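Local coordinates for glycosyl hydrolase family 2, TIM barrel domain protein (Faecalibacterium prausnitzii A2-165, PDB 6ED2) that probably hydrolyses beta-glucuronides as a family 2 glycosyl hydrolase of a gut bacterium, a beta-glucuronidase built around a TIM barrel, at residues F403-K417 against P442-L456. Sequence-based numbering, arbitrary orientation.
Sequences FFEKETTPALLKNHK and PQCTSAGTEEYFKPL
Y452 is held between F404 and L413, one over each face of its ring. CE1 of F404 lies over the ring centre, 3.5 Å from CD2 of Y452, with the two ring planes inclined at 34°, while on the opposite face CD1 of L413 makes a CH-pi contact 3.9 Å from the ring centroid. With CG anti to the backbone N (chi1 -167°), the Y452 ring reaches across the helix interface as a knob among T409, L412, L413 and H416, and its OH shares a 2.9 Å hydrogen bond with H416 ND1. A phenylalanine in place of Y452 would probably leave H416 ND1 without its hydroxyl mate and the imidazole less firmly fixed in its rotation. L456 CD1 covers a face of the H416 imidazole, 3.4 Å from its centroid. The axes of 409-417 and 449-456 cross at -22° and approach to 10.9 Å, as expected of neighbouring, nearly parallel outer helices of a TIM barrel; strand 433-440 runs between them in sequence, and its L439 touches H416, Y452 and F453. F453 turns its edge toward the F404 face in an offset edge-to-face pair. Farther out, two bonds tie the loop to the 3-10 segment: F403 N donates to Q443 OE1 (2.8 Å), from above the amide carbonyl plane, and F404 N to S446 OG (3.1 Å).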
loop_
_atom_site.group_PDB
_atom_site.type_symbol
_atom_site.label_atom_id
_atom_site.label_comp_id
_atom_site.label_asym_id
_atom_site.label_seq_id
_atom_site.Cartn_x
_atom_site.Cartn_y
_atom_site.Cartn_z
ATOM N N PHE A 403 -40.558 -10.283 -2.851
ATOM C CA PHE A 403 -40.562 -8.826 -2.767
ATOM C C PHE A 403 -41.794 -8.229 -3.437
ATOM O O PHE A 403 -42.348 -7.237 -2.948
ATOM C CB PHE A 403 -39.287 -8.229 -3.373
ATOM C CG PHE A 403 -39.118 -6.789 -3.039
ATOM C CD1 PHE A 403 -39.627 -5.804 -3.877
ATOM C CD2 PHE A 403 -38.510 -6.410 -1.854
ATOM C CE1 PHE A 403 -39.510 -4.464 -3.540
ATOM C CE2 PHE A 403 -38.383 -5.069 -1.514
ATOM C CZ PHE A 403 -38.889 -4.094 -2.358
ATOM N N PHE A 404 -42.253 -8.826 -4.536
ATOM C CA PHE A 404 -43.369 -8.268 -5.286
ATOM C C PHE A 404 -44.734 -8.761 -4.796
ATOM O O PHE A 404 -45.747 -8.486 -5.446
ATOM C CB PHE A 404 -43.177 -8.550 -6.778
ATOM C CG PHE A 404 -41.997 -7.818 -7.366
ATOM C CD1 PHE A 404 -41.975 -6.426 -7.397
ATOM C CD2 PHE A 404 -40.889 -8.512 -7.832
ATOM C CE1 PHE A 404 -40.881 -5.729 -7.902
ATOM C CE2 PHE A 404 -39.785 -7.828 -8.350
ATOM C CZ PHE A 404 -39.775 -6.427 -8.381
ATOM N N GLU A 405 -44.789 -9.442 -3.654
ATOM C CA GLU A 405 -46.055 -9.719 -2.989
ATOM C C GLU A 405 -46.364 -8.727 -1.884
ATOM O O GLU A 405 -47.434 -8.821 -1.276
ATOM C CB GLU A 405 -46.065 -11.124 -2.365
ATOM C CG GLU A 405 -45.580 -12.242 -3.257
ATOM C CD GLU A 405 -45.678 -13.594 -2.563
ATOM O OE1 GLU A 405 -44.698 -14.032 -1.911
ATOM O OE2 GLU A 405 -46.758 -14.210 -2.662
ATOM N N LYS A 406 -45.444 -7.818 -1.572
ATOM C CA LYS A 406 -45.658 -6.934 -0.438
ATOM C C LYS A 406 -46.889 -6.069 -0.674
ATOM O O LYS A 406 -47.201 -5.689 -1.804
ATOM C CB LYS A 406 -44.421 -6.052 -0.194
ATOM C CG LYS A 406 -43.203 -6.799 0.359
ATOM C CD LYS A 406 -41.981 -5.875 0.458
ATOM C CE LYS A 406 -40.820 -6.557 1.149
ATOM N NZ LYS A 406 -40.867 -6.351 2.624
ATOM N N GLU A 407 -47.603 -5.781 0.415
ATOM C CA GLU A 407 -48.725 -4.853 0.363
ATOM C C GLU A 407 -48.325 -3.502 -0.218
ATOM O O GLU A 407 -49.159 -2.810 -0.801
ATOM C CB GLU A 407 -49.303 -4.662 1.772
ATOM C CG GLU A 407 -48.280 -4.076 2.771
ATOM C CD GLU A 407 -48.774 -3.972 4.225
ATOM O OE1 GLU A 407 -49.938 -4.344 4.520
ATOM O OE2 GLU A 407 -47.976 -3.505 5.077
ATOM N N THR A 408 -47.064 -3.099 -0.061
ATOM C CA THR A 408 -46.631 -1.766 -0.459
ATOM C C THR A 408 -46.282 -1.671 -1.938
ATOM O O THR A 408 -45.990 -0.573 -2.417
ATOM C CB THR A 408 -45.429 -1.353 0.389
ATOM O OG1 THR A 408 -44.463 -2.412 0.392
ATOM C CG2 THR A 408 -45.859 -1.072 1.821
ATOM N N THR A 409 -46.314 -2.791 -2.659
ATOM C CA THR A 409 -45.965 -2.814 -4.078
ATOM C C THR A 409 -46.692 -1.775 -4.933
ATOM O O THR A 409 -46.041 -1.193 -5.820
ATOM C CB THR A 409 -46.208 -4.236 -4.624
ATOM O OG1 THR A 409 -45.523 -5.193 -3.801
ATOM C CG2 THR A 409 -45.745 -4.375 -6.090
ATOM N N PRO A 410 -48.002 -1.512 -4.768
ATOM C CA PRO A 410 -48.626 -0.485 -5.627
ATOM C C PRO A 410 -48.002 0.885 -5.453
ATOM O O PRO A 410 -47.856 1.618 -6.438
ATOM C CB PRO A 410 -50.105 -0.498 -5.193
ATOM C CG PRO A 410 -50.324 -1.864 -4.611
ATOM C CD PRO A 410 -49.007 -2.185 -3.917
ATOM N N ALA A 411 -47.639 1.248 -4.217
ATOM C CA ALA A 411 -46.977 2.524 -3.974
ATOM C C ALA A 411 -45.587 2.546 -4.603
ATOM O O ALA A 411 -45.206 3.530 -5.245
ATOM C CB ALA A 411 -46.889 2.795 -2.468
ATOM N N LEU A 412 -44.830 1.455 -4.456
ATOM C CA LEU A 412 -43.525 1.367 -5.100
ATOM C C LEU A 412 -43.648 1.537 -6.609
ATOM O O LEU A 412 -42.906 2.317 -7.222
ATOM C CB LEU A 412 -42.859 0.037 -4.755
ATOM C CG LEU A 412 -41.486 -0.183 -5.388
ATOM C CD1 LEU A 412 -40.477 0.841 -4.847
ATOM C CD2 LEU A 412 -41.023 -1.605 -5.097
ATOM N N LEU A 413 -44.595 0.827 -7.225
ATOM C CA LEU A 413 -44.749 0.912 -8.672
ATOM C C LEU A 413 -45.051 2.340 -9.114
ATOM O O LEU A 413 -44.550 2.796 -10.150
ATOM C CB LEU A 413 -45.849 -0.041 -9.128
ATOM C CG LEU A 413 -46.145 -0.093 -10.622
ATOM C CD1 LEU A 413 -44.938 -0.609 -11.414
ATOM C CD2 LEU A 413 -47.366 -0.977 -10.851
ATOM N N LYS A 414 -45.859 3.064 -8.331
ATOM C CA LYS A 414 -46.165 4.457 -8.654
ATOM C C LYS A 414 -44.894 5.303 -8.730
ATOM O O LYS A 414 -44.691 6.055 -9.692
ATOM C CB LYS A 414 -47.141 5.027 -7.620
ATOM C CG LYS A 414 -47.740 6.386 -7.986
ATOM C CD LYS A 414 -48.904 6.754 -7.054
ATOM C CE LYS A 414 -49.487 8.134 -7.369
ATOM N NZ LYS A 414 -48.606 9.230 -6.865
ATOM N N ASN A 415 -44.018 5.184 -7.723
ATOM C CA ASN A 415 -42.749 5.912 -7.743
ATOM C C ASN A 415 -41.848 5.426 -8.870
ATOM O O ASN A 415 -41.137 6.223 -9.492
ATOM C CB ASN A 415 -42.051 5.781 -6.386
ATOM C CG ASN A 415 -42.795 6.523 -5.283
ATOM O OD1 ASN A 415 -43.539 7.460 -5.556
ATOM N ND2 ASN A 415 -42.617 6.092 -4.038
ATOM N N HIS A 416 -41.881 4.124 -9.162
ATOM C CA HIS A 416 -41.070 3.587 -10.250
ATOM C C HIS A 416 -41.522 4.146 -11.595
ATOM O O HIS A 416 -40.696 4.536 -12.430
ATOM C CB HIS A 416 -41.146 2.060 -10.214
ATOM C CG HIS A 416 -40.085 1.365 -11.004
ATOM N ND1 HIS A 416 -39.727 0.053 -10.762
ATOM C CD2 HIS A 416 -39.327 1.774 -12.051
ATOM C CE1 HIS A 416 -38.797 -0.314 -11.627
ATOM N NE2 HIS A 416 -38.532 0.712 -12.418
ATOM N N LYS A 417 -42.836 4.229 -11.807
ATOM C CA LYS A 417 -43.353 4.797 -13.047
ATOM C C LYS A 417 -42.950 6.261 -13.200
ATOM O O LYS A 417 -42.585 6.701 -14.295
ATOM C CB LYS A 417 -44.874 4.656 -13.083
ATOM C CG LYS A 417 -45.357 3.273 -13.462
ATOM C CD LYS A 417 -46.859 3.145 -13.225
ATOM C CE LYS A 417 -47.442 1.979 -14.023
ATOM N NZ LYS A 417 -48.891 1.735 -13.724
ATOM N N PRO A 442 -33.732 -7.185 -9.450
ATOM C CA PRO A 442 -34.966 -7.425 -8.702
ATOM C C PRO A 442 -35.111 -8.911 -8.430
ATOM O O PRO A 442 -34.541 -9.754 -9.124
ATOM C CB PRO A 442 -36.062 -6.924 -9.651
ATOM C CG PRO A 442 -35.502 -7.192 -10.993
ATOM C CD PRO A 442 -33.994 -7.045 -10.895
ATOM N N GLN A 443 -35.881 -9.228 -7.391
ATOM C CA GLN A 443 -36.194 -10.620 -7.083
ATOM C C GLN A 443 -37.249 -11.107 -8.086
ATOM O O GLN A 443 -38.430 -11.245 -7.773
ATOM C CB GLN A 443 -36.671 -10.752 -5.637
ATOM C CG GLN A 443 -36.959 -12.191 -5.181
ATOM C CD GLN A 443 -37.434 -12.280 -3.728
ATOM O OE1 GLN A 443 -38.040 -11.352 -3.185
ATOM N NE2 GLN A 443 -37.141 -13.403 -3.092
ATOM N N CYS A 444 -36.805 -11.353 -9.326
ATOM C CA CYS A 444 -37.727 -11.632 -10.426
ATOM C C CYS A 444 -38.168 -13.098 -10.487
ATOM O O CYS A 444 -38.763 -13.514 -11.491
ATOM C CB CYS A 444 -37.120 -11.196 -11.771
ATOM S SG CYS A 444 -35.637 -12.080 -12.400
ATOM N N THR A 445 -37.868 -13.875 -9.444
ATOM C CA THR A 445 -38.511 -15.147 -9.176
ATOM C C THR A 445 -39.694 -14.989 -8.237
ATOM O O THR A 445 -40.416 -15.963 -7.992
ATOM C CB THR A 445 -37.517 -16.144 -8.564
ATOM O OG1 THR A 445 -36.913 -15.562 -7.406
ATOM C CG2 THR A 445 -36.431 -16.527 -9.567
ATOM N N SER A 446 -39.896 -13.790 -7.706
ATOM C CA SER A 446 -40.964 -13.557 -6.748
ATOM C C SER A 446 -42.319 -13.698 -7.434
ATOM O O SER A 446 -42.482 -13.348 -8.612
ATOM C CB SER A 446 -40.808 -12.158 -6.133
ATOM O OG SER A 446 -41.946 -11.733 -5.408
ATOM N N ALA A 447 -43.286 -14.243 -6.704
ATOM C CA ALA A 447 -44.670 -14.123 -7.145
ATOM C C ALA A 447 -45.007 -12.648 -7.270
ATOM O O ALA A 447 -44.560 -11.832 -6.462
ATOM C CB ALA A 447 -45.622 -14.800 -6.153
ATOM N N GLY A 448 -45.788 -12.303 -8.295
ATOM C CA GLY A 448 -46.127 -10.918 -8.556
ATOM C C GLY A 448 -45.157 -10.185 -9.458
ATOM O O GLY A 448 -45.376 -8.997 -9.741
ATOM N N THR A 449 -44.094 -10.851 -9.914
ATOM C CA THR A 449 -43.125 -10.215 -10.805
ATOM C C THR A 449 -43.793 -9.737 -12.085
ATOM O O THR A 449 -43.592 -8.589 -12.513
ATOM C CB THR A 449 -41.995 -11.196 -11.139
ATOM O OG1 THR A 449 -41.201 -11.439 -9.976
ATOM C CG2 THR A 449 -41.133 -10.680 -12.274
ATOM N N GLU A 450 -44.587 -10.617 -12.720
ATOM C CA GLU A 450 -45.191 -10.272 -14.003
ATOM C C GLU A 450 -46.144 -9.093 -13.868
ATOM O O GLU A 450 -46.157 -8.199 -14.719
ATOM C CB GLU A 450 -45.931 -11.470 -14.595
ATOM C CG GLU A 450 -45.073 -12.685 -14.826
ATOM C CD GLU A 450 -45.275 -13.751 -13.748
ATOM O OE1 GLU A 450 -45.172 -13.434 -12.516
ATOM O OE2 GLU A 450 -45.545 -14.909 -14.150
ATOM N N GLU A 451 -46.960 -9.078 -12.812
ATOM C CA GLU A 451 -47.871 -7.956 -12.610
ATOM C C GLU A 451 -47.103 -6.649 -12.425
ATOM O O GLU A 451 -47.605 -5.574 -12.773
ATOM C CB GLU A 451 -48.774 -8.226 -11.407
ATOM C CG GLU A 451 -49.778 -9.397 -11.588
ATOM C CD GLU A 451 -49.161 -10.797 -11.388
ATOM O OE1 GLU A 451 -47.912 -10.937 -11.244
ATOM O OE2 GLU A 451 -49.942 -11.777 -11.382
ATOM N N TYR A 452 -45.884 -6.723 -11.892
ATOM C CA TYR A 452 -45.070 -5.530 -11.706
ATOM C C TYR A 452 -44.362 -5.143 -13.001
ATOM O O TYR A 452 -44.422 -3.982 -13.415
ATOM C CB TYR A 452 -44.061 -5.763 -10.573
ATOM C CG TYR A 452 -43.393 -4.505 -10.108
ATOM C CD1 TYR A 452 -43.957 -3.730 -9.102
ATOM C CD2 TYR A 452 -42.206 -4.075 -10.680
ATOM C CE1 TYR A 452 -43.352 -2.557 -8.674
ATOM C CE2 TYR A 452 -41.586 -2.902 -10.252
ATOM C CZ TYR A 452 -42.172 -2.150 -9.254
ATOM O OH TYR A 452 -41.581 -0.990 -8.841
ATOM N N PHE A 453 -43.727 -6.113 -13.672
ATOM C CA PHE A 453 -42.901 -5.806 -14.842
ATOM C C PHE A 453 -43.740 -5.344 -16.028
ATOM O O PHE A 453 -43.307 -4.467 -16.791
ATOM C CB PHE A 453 -42.084 -7.032 -15.268
ATOM C CG PHE A 453 -40.834 -7.272 -14.455
ATOM C CD1 PHE A 453 -39.679 -7.735 -15.069
ATOM C CD2 PHE A 453 -40.820 -7.061 -13.088
ATOM C CE1 PHE A 453 -38.533 -7.984 -14.327
ATOM C CE2 PHE A 453 -39.684 -7.310 -12.336
ATOM C CZ PHE A 453 -38.542 -7.766 -12.949
ATOM N N LYS A 454 -44.913 -5.966 -16.239
ATOM C CA LYS A 454 -45.655 -5.741 -17.481
ATOM C C LYS A 454 -45.980 -4.269 -17.690
ATOM O O LYS A 454 -45.612 -3.723 -18.743
ATOM C CB LYS A 454 -46.927 -6.605 -17.510
ATOM C CG LYS A 454 -47.779 -6.439 -18.781
ATOM C CD LYS A 454 -48.948 -7.446 -18.764
ATOM C CE LYS A 454 -49.859 -7.315 -19.982
ATOM N NZ LYS A 454 -51.126 -6.676 -19.518
ATOM N N PRO A 455 -46.611 -3.562 -16.749
ATOM C CA PRO A 455 -46.861 -2.132 -16.988
ATOM C C PRO A 455 -45.589 -1.304 -17.091
ATOM O O PRO A 455 -45.586 -0.306 -17.816
ATOM C CB PRO A 455 -47.714 -1.717 -15.783
ATOM C CG PRO A 455 -47.337 -2.690 -14.712
ATOM C CD PRO A 455 -47.117 -3.986 -15.424
ATOM N N LEU A 456 -44.495 -1.701 -16.426
ATOM C CA LEU A 456 -43.264 -0.914 -16.512
ATOM C C LEU A 456 -42.667 -0.975 -17.902
ATOM O O LEU A 456 -42.276 0.051 -18.471
ATOM C CB LEU A 456 -42.239 -1.407 -15.506
ATOM C CG LEU A 456 -42.298 -0.712 -14.161
ATOM C CD1 LEU A 456 -41.333 -1.425 -13.259
ATOM C CD2 LEU A 456 -41.965 0.765 -14.273
HETATM O O HOH W 1 -46.521 -7.335 -8.232
HETATM O O HOH W 2 -42.738 -15.272 -4.104
#